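Local coordinates for anti-restriction endonuclease (Enterobacteria phage T4, PDB 3WX4), which inhibits the host McrA restriction endonuclease and, as a DNA mimic, blocks DNA binding by the bacterial histone-like protein H-NS, at residues K76-M79 and I80-D84; E19-Y22 and K23-N27; P26-Y29 and H30-N34; P67-I71 and D72-K76. All coordinates share one frame; numbering follows the deposited sequence.

Contact 1 (K76-M79 and I80-D84); sequences KTIM and IYVHD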
loop_
_atom_site.group_PDB
_atom_site.type_symbol
_atom_site.label_atom_id
_atom_site.label_comp_id
_atom_site.label_asym_id
_atom_site.label_seq_id
_atom_site.Cartn_x
_atom_site.Cartn_y
_atom_site.Cartn_z
ATOM N N LYS A 76 -1.645 3.575 15.308
ATOM C CA LYS A 76 -0.934 3.061 16.446
ATOM C C LYS A 76 0.376 2.472 15.998
ATOM O O LYS A 76 1.394 2.587 16.685
ATOM C CB LYS A 76 -1.728 1.943 17.146
ATOM C CG LYS A 76 -2.708 2.386 18.217
ATOM C CD LYS A 76 -3.280 1.094 18.886
ATOM C CE LYS A 76 -4.290 1.385 20.013
ATOM N NZ LYS A 76 -4.857 0.076 20.567
ATOM N N THR A 77 0.338 1.772 14.871
ATOM C CA THR A 77 1.534 1.143 14.360
ATOM C C THR A 77 2.546 2.251 13.986
ATOM O O THR A 77 3.723 2.169 14.314
ATOM C CB THR A 77 1.206 0.300 13.123
ATOM O OG1 THR A 77 0.316 -0.762 13.494
ATOM C CG2 THR A 77 2.494 -0.338 12.531
ATOM N N ILE A 78 2.071 3.270 13.287
ATOM C CA ILE A 78 2.975 4.360 12.884
ATOM C C ILE A 78 3.636 4.950 14.139
ATOM O O ILE A 78 4.858 5.087 14.203
ATOM C CB ILE A 78 2.193 5.450 12.126
ATOM C CG1 ILE A 78 1.712 4.916 10.774
ATOM C CG2 ILE A 78 3.100 6.723 11.910
ATOM C CD1 ILE A 78 0.682 5.813 10.149
ATOM N N MET A 79 2.843 5.247 15.169
ATOM C CA MET A 79 3.424 5.839 16.367
ATOM C C MET A 79 4.403 4.960 17.071
ATOM O O MET A 79 5.370 5.458 17.633
ATOM C CB MET A 79 2.344 6.332 17.327
ATOM C CG MET A 79 1.465 7.397 16.699
ATOM S SD MET A 79 2.551 8.829 16.074
ATOM C CE MET A 79 3.445 9.192 17.580
ATOM N N ILE A 80 4.190 3.641 17.060
ATOM C CA ILE A 80 5.178 2.762 17.698
ATOM C C ILE A 80 6.548 2.963 17.033
ATOM O O ILE A 80 7.583 3.037 17.693
ATOM C CB ILE A 80 4.763 1.258 17.573
ATOM C CG1 ILE A 80 3.706 0.939 18.643
ATOM C CG2 ILE A 80 5.972 0.355 17.767
ATOM C CD1 ILE A 80 2.836 -0.303 18.326
ATOM N N TYR A 81 6.553 3.006 15.707
ATOM C CA TYR A 81 7.807 3.217 14.979
ATOM C C TYR A 81 8.354 4.598 15.276
ATOM O O TYR A 81 9.540 4.743 15.480
ATOM C CB TYR A 81 7.576 3.084 13.475
ATOM C CG TYR A 81 7.442 1.658 13.033
ATOM C CD1 TYR A 81 8.490 1.017 12.373
ATOM C CD2 TYR A 81 6.242 0.963 13.219
ATOM C CE1 TYR A 81 8.348 -0.294 11.883
ATOM C CE2 TYR A 81 6.082 -0.332 12.748
ATOM C CZ TYR A 81 7.134 -0.956 12.076
ATOM O OH TYR A 81 6.959 -2.216 11.554
ATOM N N VAL A 82 7.490 5.611 15.311
ATOM C CA VAL A 82 7.960 6.982 15.603
ATOM C C VAL A 82 8.595 7.070 16.998
ATOM O O VAL A 82 9.713 7.592 17.169
ATOM C CB VAL A 82 6.788 8.044 15.468
ATOM C CG1 VAL A 82 7.258 9.454 16.037
ATOM C CG2 VAL A 82 6.335 8.132 14.019
ATOM N N HIS A 83 7.914 6.516 18.011
ATOM C CA HIS A 83 8.461 6.596 19.371
ATOM C C HIS A 83 9.806 5.948 19.482
ATOM O O HIS A 83 10.644 6.332 20.320
ATOM C CB HIS A 83 7.510 5.961 20.382
ATOM C CG HIS A 83 6.229 6.705 20.517
ATOM N ND1 HIS A 83 6.194 8.069 20.732
ATOM C CD2 HIS A 83 4.940 6.295 20.452
ATOM C CE1 HIS A 83 4.931 8.464 20.791
ATOM N NE2 HIS A 83 4.152 7.410 20.624
ATOM N N ASP A 84 10.040 4.949 18.646
ATOM C CA ASP A 84 11.315 4.279 18.721
ATOM C C ASP A 84 12.512 5.191 18.431
ATOM O O ASP A 84 13.603 4.918 18.914
ATOM C CB ASP A 84 11.343 3.082 17.782
ATOM C CG ASP A 84 12.541 2.183 18.057
ATOM O OD1 ASP A 84 12.633 1.703 19.219
ATOM O OD2 ASP A 84 13.391 1.979 17.148
#

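Contact 2 (E19-Y22 and K23-N27); sequences EKLY and KFLPN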
loop_
_atom_site.group_PDB
_atom_site.type_symbol
_atom_site.label_atom_id
_atom_site.label_comp_id
_atom_site.label_asym_id
_atom_site.label_seq_id
_atom_site.Cartn_x
_atom_site.Cartn_y
_atom_site.Cartn_z
ATOM N N GLU A 19 7.001 17.098 13.026
ATOM C CA GLU A 19 6.897 18.451 12.480
ATOM C C GLU A 19 7.854 19.368 13.268
ATOM O O GLU A 19 8.551 20.203 12.682
ATOM C CB GLU A 19 5.481 19.010 12.614
ATOM C CG GLU A 19 5.377 20.477 12.207
ATOM C CD GLU A 19 3.961 21.018 12.324
ATOM O OE1 GLU A 19 3.361 20.776 13.418
ATOM O OE2 GLU A 19 3.481 21.658 11.356
ATOM N N LYS A 20 7.902 19.228 14.589
ATOM C CA LYS A 20 8.806 20.049 15.361
ATOM C C LYS A 20 10.281 19.742 15.059
ATOM O O LYS A 20 11.118 20.651 15.115
ATOM C CB LYS A 20 8.572 19.873 16.858
ATOM C CG LYS A 20 7.468 20.735 17.367
ATOM C CD LYS A 20 7.038 20.279 18.757
ATOM C CE LYS A 20 6.383 21.442 19.509
ATOM N NZ LYS A 20 7.388 22.569 19.802
ATOM N N LEU A 21 10.611 18.463 14.837
ATOM C CA LEU A 21 11.999 18.121 14.514
ATOM C C LEU A 21 12.397 18.794 13.186
ATOM O O LEU A 21 13.533 19.318 13.036
ATOM C CB LEU A 21 12.158 16.602 14.374
ATOM C CG LEU A 21 13.615 16.183 14.071
ATOM C CD1 LEU A 21 14.462 16.471 15.270
ATOM C CD2 LEU A 21 13.675 14.708 13.704
ATOM N N TYR A 22 11.490 18.778 12.220
ATOM C CA TYR A 22 11.766 19.404 10.941
ATOM C C TYR A 22 12.124 20.880 11.108
ATOM O O TYR A 22 12.979 21.437 10.376
ATOM C CB TYR A 22 10.557 19.301 10.006
ATOM C CG TYR A 22 10.642 20.233 8.810
ATOM C CD1 TYR A 22 11.417 19.902 7.663
ATOM C CD2 TYR A 22 9.996 21.446 8.815
ATOM C CE1 TYR A 22 11.519 20.800 6.580
ATOM C CE2 TYR A 22 10.083 22.344 7.733
ATOM C CZ TYR A 22 10.853 22.020 6.616
ATOM O OH TYR A 22 10.968 22.927 5.549
ATOM N N LYS A 23 11.424 21.554 12.019
ATOM C CA LYS A 23 11.655 22.994 12.236
ATOM C C LYS A 23 13.029 23.311 12.819
ATOM O O LYS A 23 13.544 24.375 12.634
ATOM C CB LYS A 23 10.581 23.556 13.201
ATOM C CG LYS A 23 9.163 23.481 12.570
ATOM C CD LYS A 23 8.051 23.777 13.593
ATOM C CE LYS A 23 7.989 25.228 14.026
ATOM N NZ LYS A 23 7.135 25.391 15.282
ATOM N N PHE A 24 13.610 22.354 13.515
ATOM C CA PHE A 24 14.859 22.516 14.211
ATOM C C PHE A 24 16.027 21.775 13.509
ATOM O O PHE A 24 17.117 22.367 13.298
ATOM C CB PHE A 24 14.590 21.972 15.657
ATOM C CG PHE A 24 15.785 21.723 16.465
ATOM C CD1 PHE A 24 16.880 22.566 16.403
ATOM C CD2 PHE A 24 15.821 20.615 17.313
ATOM C CE1 PHE A 24 18.026 22.298 17.187
ATOM C CE2 PHE A 24 16.909 20.331 18.085
ATOM C CZ PHE A 24 18.025 21.155 18.040
ATOM N N LEU A 25 15.834 20.505 13.136
ATOM C CA LEU A 25 16.968 19.762 12.499
ATOM C C LEU A 25 16.372 19.175 11.233
ATOM O O LEU A 25 16.083 17.976 11.169
ATOM C CB LEU A 25 17.458 18.657 13.443
ATOM C CG LEU A 25 18.066 19.080 14.799
ATOM C CD1 LEU A 25 18.320 17.887 15.663
ATOM C CD2 LEU A 25 19.353 19.878 14.560
ATOM N N PRO A 26 16.150 20.020 10.212
ATOM C CA PRO A 26 15.544 19.502 8.987
ATOM C C PRO A 26 16.227 18.346 8.332
ATOM O O PRO A 26 15.539 17.501 7.793
ATOM C CB PRO A 26 15.457 20.743 8.061
ATOM C CG PRO A 26 16.599 21.677 8.628
ATOM C CD PRO A 26 16.418 21.478 10.113
ATOM N N ASN A 27 17.569 18.313 8.374
ATOM C CA ASN A 27 18.306 17.207 7.702
ATOM C C ASN A 27 18.097 15.883 8.441
ATOM O O ASN A 27 17.957 14.834 7.811
ATOM C CB ASN A 27 19.796 17.493 7.659
ATOM C CG ASN A 27 20.102 18.780 6.944
ATOM O OD1 ASN A 27 19.578 19.038 5.844
ATOM N ND2 ASN A 27 20.952 19.616 7.569
#

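Contact 3 (P26-Y29 and H30-N34); sequences PNLY and HSIVN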
loop_
_atom_site.group_PDB
_atom_site.type_symbol
_atom_site.label_atom_id
_atom_site.label_comp_id
_atom_site.label_asym_id
_atom_site.label_seq_id
_atom_site.Cartn_x
_atom_site.Cartn_y
_atom_site.Cartn_z
ATOM N N PRO A 26 16.150 20.020 10.212
ATOM C CA PRO A 26 15.544 19.502 8.987
ATOM C C PRO A 26 16.227 18.346 8.332
ATOM O O PRO A 26 15.539 17.501 7.793
ATOM C CB PRO A 26 15.457 20.743 8.061
ATOM C CG PRO A 26 16.599 21.677 8.628
ATOM C CD PRO A 26 16.418 21.478 10.113
ATOM N N ASN A 27 17.569 18.313 8.374
ATOM C CA ASN A 27 18.306 17.207 7.702
ATOM C C ASN A 27 18.097 15.883 8.441
ATOM O O ASN A 27 17.957 14.834 7.811
ATOM C CB ASN A 27 19.796 17.493 7.659
ATOM C CG ASN A 27 20.102 18.780 6.944
ATOM O OD1 ASN A 27 19.578 19.038 5.844
ATOM N ND2 ASN A 27 20.952 19.616 7.569
ATOM N N LEU A 28 18.115 15.954 9.759
ATOM C CA LEU A 28 17.867 14.728 10.545
ATOM C C LEU A 28 16.447 14.309 10.263
ATOM O O LEU A 28 16.139 13.133 10.031
ATOM C CB LEU A 28 18.071 15.033 12.022
ATOM C CG LEU A 28 17.832 13.844 12.944
ATOM C CD1 LEU A 28 18.723 12.696 12.540
ATOM C CD2 LEU A 28 18.115 14.279 14.383
ATOM N N TYR A 29 15.551 15.287 10.237
ATOM C CA TYR A 29 14.162 14.987 9.955
ATOM C C TYR A 29 14.050 14.197 8.630
ATOM O O TYR A 29 13.302 13.188 8.491
ATOM C CB TYR A 29 13.399 16.283 9.822
ATOM C CG TYR A 29 12.068 16.078 9.169
ATOM C CD1 TYR A 29 10.941 15.682 9.921
ATOM C CD2 TYR A 29 11.925 16.256 7.819
ATOM C CE1 TYR A 29 9.718 15.469 9.315
ATOM C CE2 TYR A 29 10.704 16.058 7.170
ATOM C CZ TYR A 29 9.585 15.656 7.921
ATOM O OH TYR A 29 8.411 15.458 7.247
ATOM N N HIS A 30 14.764 14.665 7.625
ATOM C CA HIS A 30 14.674 14.003 6.327
ATOM C C HIS A 30 15.115 12.548 6.387
ATOM O O HIS A 30 14.455 11.659 5.799
ATOM C CB HIS A 30 15.511 14.763 5.266
ATOM C CG HIS A 30 15.551 14.057 3.933
ATOM N ND1 HIS A 30 14.630 14.296 2.932
ATOM C CD2 HIS A 30 16.351 13.059 3.476
ATOM C CE1 HIS A 30 14.860 13.477 1.910
ATOM N NE2 HIS A 30 15.901 12.714 2.220
ATOM N N SER A 31 16.200 12.301 7.107
ATOM C CA SER A 31 16.754 10.934 7.288
ATOM C C SER A 31 15.740 10.083 8.026
ATOM O O SER A 31 15.370 8.978 7.588
ATOM C CB SER A 31 18.013 10.951 8.171
ATOM O OG SER A 31 18.980 11.815 7.622
ATOM N N ILE A 32 15.245 10.590 9.142
ATOM C CA ILE A 32 14.299 9.753 9.892
ATOM C C ILE A 32 13.011 9.488 9.155
ATOM O O ILE A 32 12.530 8.346 9.101
ATOM C CB ILE A 32 13.980 10.383 11.247
ATOM C CG1 ILE A 32 15.246 10.327 12.132
ATOM C CG2 ILE A 32 12.739 9.706 11.828
ATOM C CD1 ILE A 32 15.185 11.173 13.408
ATOM N N VAL A 33 12.458 10.507 8.502
ATOM C CA VAL A 33 11.216 10.270 7.838
ATOM C C VAL A 33 11.334 9.290 6.686
ATOM O O VAL A 33 10.395 8.519 6.387
ATOM C CB VAL A 33 10.627 11.591 7.360
ATOM C CG1 VAL A 33 9.694 11.371 6.250
ATOM C CG2 VAL A 33 9.939 12.228 8.514
ATOM N N ASN A 34 12.489 9.290 6.033
ATOM C CA ASN A 34 12.581 8.373 4.903
ATOM C C ASN A 34 12.813 6.898 5.365
ATOM O O ASN A 34 12.373 5.978 4.682
ATOM C CB ASN A 34 13.621 8.902 3.907
ATOM C CG ASN A 34 13.029 10.034 3.008
ATOM O OD1 ASN A 34 12.338 9.746 1.988
ATOM N ND2 ASN A 34 13.223 11.318 3.419
#

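Contact 4 (P67-I71 and D72-K76); sequences PGKNI and DDVLK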
loop_
_atom_site.group_PDB
_atom_site.type_symbol
_atom_site.label_atom_id
_atom_site.label_comp_id
_atom_site.label_asym_id
_atom_site.label_seq_id
_atom_site.Cartn_x
_atom_site.Cartn_y
_atom_site.Cartn_z
ATOM N N PRO A 67 -8.631 -1.990 2.097
ATOM C CA PRO A 67 -10.038 -2.221 2.469
ATOM C C PRO A 67 -10.068 -3.170 3.688
ATOM O O PRO A 67 -9.279 -4.128 3.781
ATOM C CB PRO A 67 -10.637 -2.849 1.197
ATOM C CG PRO A 67 -9.747 -2.320 0.063
ATOM C CD PRO A 67 -8.367 -2.421 0.709
ATOM N N GLY A 68 -10.895 -2.843 4.659
ATOM C CA GLY A 68 -11.000 -3.689 5.830
ATOM C C GLY A 68 -9.952 -3.432 6.905
ATOM O O GLY A 68 -9.960 -4.112 7.963
ATOM N N LYS A 69 -9.034 -2.488 6.655
ATOM C CA LYS A 69 -8.035 -2.184 7.664
ATOM C C LYS A 69 -8.546 -0.975 8.434
ATOM O O LYS A 69 -8.994 0.018 7.842
ATOM C CB LYS A 69 -6.656 -1.861 7.049
ATOM C CG LYS A 69 -5.610 -1.455 8.095
ATOM C CD LYS A 69 -5.141 -2.608 9.014
ATOM C CE LYS A 69 -4.115 -2.162 10.049
ATOM N NZ LYS A 69 -3.326 -3.272 10.715
ATOM N N ASN A 70 -8.451 -1.070 9.757
ATOM C CA ASN A 70 -8.902 -0.020 10.666
ATOM C C ASN A 70 -7.879 1.130 10.707
ATOM O O ASN A 70 -6.775 0.929 11.180
ATOM C CB ASN A 70 -9.018 -0.605 12.069
ATOM C CG ASN A 70 -9.710 0.327 13.021
ATOM O OD1 ASN A 70 -9.630 1.561 12.902
ATOM N ND2 ASN A 70 -10.402 -0.260 14.000
ATOM N N ILE A 71 -8.254 2.316 10.262
ATOM C CA ILE A 71 -7.301 3.431 10.261
ATOM C C ILE A 71 -6.671 3.627 11.634
ATOM O O ILE A 71 -5.466 3.796 11.739
ATOM C CB ILE A 71 -7.962 4.749 9.793
ATOM C CG1 ILE A 71 -6.906 5.871 9.639
ATOM C CG2 ILE A 71 -8.986 5.176 10.795
ATOM C CD1 ILE A 71 -5.735 5.461 8.766
ATOM N N ASP A 72 -7.456 3.555 12.708
ATOM C CA ASP A 72 -6.862 3.762 14.029
ATOM C C ASP A 72 -5.791 2.746 14.376
ATOM O O ASP A 72 -4.831 3.063 15.115
ATOM C CB ASP A 72 -7.963 3.837 15.084
ATOM C CG ASP A 72 -8.932 4.960 14.783
ATOM O OD1 ASP A 72 -8.459 6.110 14.604
ATOM O OD2 ASP A 72 -10.160 4.712 14.682
ATOM N N ASP A 73 -5.908 1.526 13.858
ATOM C CA ASP A 73 -4.832 0.577 14.125
ATOM C C ASP A 73 -3.557 1.008 13.367
ATOM O O ASP A 73 -2.429 0.799 13.858
ATOM C CB ASP A 73 -5.200 -0.845 13.694
ATOM C CG ASP A 73 -6.325 -1.447 14.571
ATOM O OD1 ASP A 73 -6.313 -1.183 15.809
ATOM O OD2 ASP A 73 -7.193 -2.158 14.007
ATOM N N VAL A 74 -3.745 1.558 12.173
ATOM C CA VAL A 74 -2.604 2.003 11.381
ATOM C C VAL A 74 -1.872 3.112 12.143
ATOM O O VAL A 74 -0.649 3.103 12.225
ATOM C CB VAL A 74 -3.021 2.557 9.982
ATOM C CG1 VAL A 74 -1.756 3.127 9.257
ATOM C CG2 VAL A 74 -3.671 1.419 9.103
ATOM N N LEU A 75 -2.611 4.042 12.733
ATOM C CA LEU A 75 -1.952 5.122 13.449
ATOM C C LEU A 75 -1.157 4.611 14.625
ATOM O O LEU A 75 -0.102 5.116 14.917
ATOM C CB LEU A 75 -2.974 6.176 13.876
ATOM C CG LEU A 75 -3.795 6.697 12.670
ATOM C CD1 LEU A 75 -4.797 7.749 13.148
ATOM C CD2 LEU A 75 -2.891 7.284 11.585
ATOM N N LYS A 76 -1.645 3.575 15.308
ATOM C CA LYS A 76 -0.934 3.061 16.446
ATOM C C LYS A 76 0.376 2.472 15.998
ATOM O O LYS A 76 1.394 2.587 16.685
ATOM C CB LYS A 76 -1.728 1.943 17.146
ATOM C CG LYS A 76 -2.708 2.386 18.217
ATOM C CD LYS A 76 -3.280 1.094 18.886
ATOM C CE LYS A 76 -4.290 1.385 20.013
ATOM N NZ LYS A 76 -4.857 0.076 20.567
HETATM O O HOH W 1 -1.453 -1.493 11.495
HETATM O O HOH W 2 -7.937 -3.574 11.199
#

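Contact 1 (K76-M79 and I80-D84)
K76 meets I80 one helical turn on: its carbonyl O accepts from I80 N at 3.0 Å, and the CG1 branch of the isoleucine lies over the same oxygen. T77 comes next. Its methyl CG2 stands anti to the backbone N, while OG1 lies beside that N; the methyl runs alongside the Y81 ring, 3.6 Å from Y81 CE2. T77 O lies at the edge of that ring, near its plane, 3.0 Å from Y81 CD2, and methyl and carbonyl together flank this side of the tyrosine. A beta-branched threonine suits this place, since OG1 hydrogen-bonds to D73 O one turn earlier while CG2 stays apolar. I78 is buried, and its CG2 approaches V82 CG2 at 4.1 Å; two branched side chains make a compact apolar pair. M79 is unbranched and pliable: bends at chi2 (-56°) and chi3 (-54°) curl it round to bring CE within 3.6 Å of H83 NE2 and 4.1 Å of V82 CB. M79 O takes a nearly straight hydrogen bond from H83 N (2.8 Å, 171°). In the fold, this length of helix 71-84 sets Y81 and V82 against helix 26-43, and I78 and M79 against F13 of strand 2-14.

Contact 2 (E19-Y22 and K23-N27)
The Y22 ring reaches P26 through CD1, 4.1 Å from P26 CB, the two side chains crossing at about a right angle and the proline approaching obliquely. Because CG stands anti to the backbone N (chi1 165°), the ring is laid back beside the following peptide, with CD2 at 3.5 Å from K23 N. It also meets Y29 in an edge-to-face pair. The second flat group, F24, carries L25 CG over the centre of one face, 3.6 Å above its plane, touches F91 of helix 88-91 and pairs edge-to-face with H97 of the C-terminal tag. L21 and L25 meet one turn apart: L21 CD1 lies 4.1 Å from L25 CD1, and both leucines also pack on Y90, an apolar setting that fits their branched ends. K23 instead folds its aliphatic CG over E19 O, at 3.3 Å, and sends its amine away; E19 OE1 and K23 NZ remain 6.2 Å apart, too far for a salt bridge.

The stretch is the end of helix 16-24 and the turn into helix 26-43. L21 O is gripped twice, by L25 N at 2.6 Å, nearly head-on, and by F24 N, which comes from above the carbonyl plane. Y22 O, by contrast, faces P26 N at 3.5 Å, a nitrogen with no hydrogen to give. Proline has no N-H to continue the helical bonding, consistent with the break between the two helices, while its preset phi suits the first turn of the next helix, for which L25 stands at the N-cap position.

Contact 3 (P26-Y29 and H30-N34)
Y29 and V33, one turn apart at the beginning of helix 26-43, make an i to i+4 CH-pi contact that forms the tight side of this stretch. V33 CG2 sits over one face of the phenol ring, displaced toward its rim, 3.8 Å from the centroid, and comes as near as 3.3 Å to Y29 CE1. The ring lies there because Y29 CG is anti to the backbone N (chi1 164°). A valine fits: one branch can cover the ring while the backbone stays helical. The ring's other end is anchored by its hydroxyl, hydrogen-bonded to G59 N, and helix 16-24 adds L18 and Y22 around it. L28 and I32 extend the apolar packing, L28 CG meeting I32 CD1 at 3.8 Å; I32 is buried against L18 and L21.

The opposite character belongs to N27, H30, S31 and N34, all exposed. Here the side chains are polar, and those of S31 and N34 turn back on the helix's carbonyls. N27 O takes S31 N and S31 OG, both at 3.2 Å and from opposite faces of its plane, a common use of serine within a helix. H30 O is likewise doubly engaged, by N34 N and N34 ND2, again from opposite faces. The hydrogen bond from the N34 amide is nearly straight (168°) and short, 2.7 Å from N34 ND2 to H30 O, and it holds N34 ND2 3.1 Å above the centre of the H30 imidazole.

Contact 4 (P67-I71 and D72-K76)
The backbone runs extended through K69 and N70 and then coils from I71 into helix 71-84, N70 O accepting from V74 N at 3.3 Å and I71 O from L75 N at 3.0 Å. The N70 side chain turns toward the new helix, with CG anti to the backbone N (chi1 -170°), so that OD1 takes the amide hydrogen of D72 at 3.0 Å; the bond is rather bent (133°), and the donor is tilted from the amide plane. This is an N-cap closed by an Asx turn, and asparagine is well suited to it because its short chain carries an acceptor at just the right reach. D73, three residues into the motif, replies indirectly: a water accepts from N70 N at 2.9 Å and donates to D73 OD2 at 3.2 Å, a water-mediated counterpart of the capping box. The carboxylates of D72 and D73 probably also favour the helix electrostatically, lying at its amino end, and acids at the surface such as these are consistent with a protein that imitates DNA.

Apolar packing is made by K69, I71, V74 and L75. K69 passes its alkyl chain obliquely across V74, CG being 3.6 Å from V74 CG2, while its NZ goes on to a salt bridge with D46 and a water at 2.7 Å. I71 directs CD1 at V74 CB (4.2 Å), and it and V74 rest on V63 of strand 60-65. I71 and L75 further pack on I2 of the second subunit.

Contacts 2 and 3 form one continuous patch, sharing P26 and N27 with centres 8 Å apart; Y22 CB lies 3.6 Å from Y29 CD1, and L21 CD2 lies 3.9 Å from I32 CD1, so the two helices joined at the proline close against each other. Contacts 4 and 1 follow one another along helix 71-84, sharing K76, their centres 13 Å apart: contact 4 starts the helix beside the second subunit and contact 1 carries it toward its end. Contact 1 comes within about 6 Å of contact 3 between nearest atoms without touching it. Contacts 2 and 4 sit on opposite sides of the chain's centre, about 27 Å between centres.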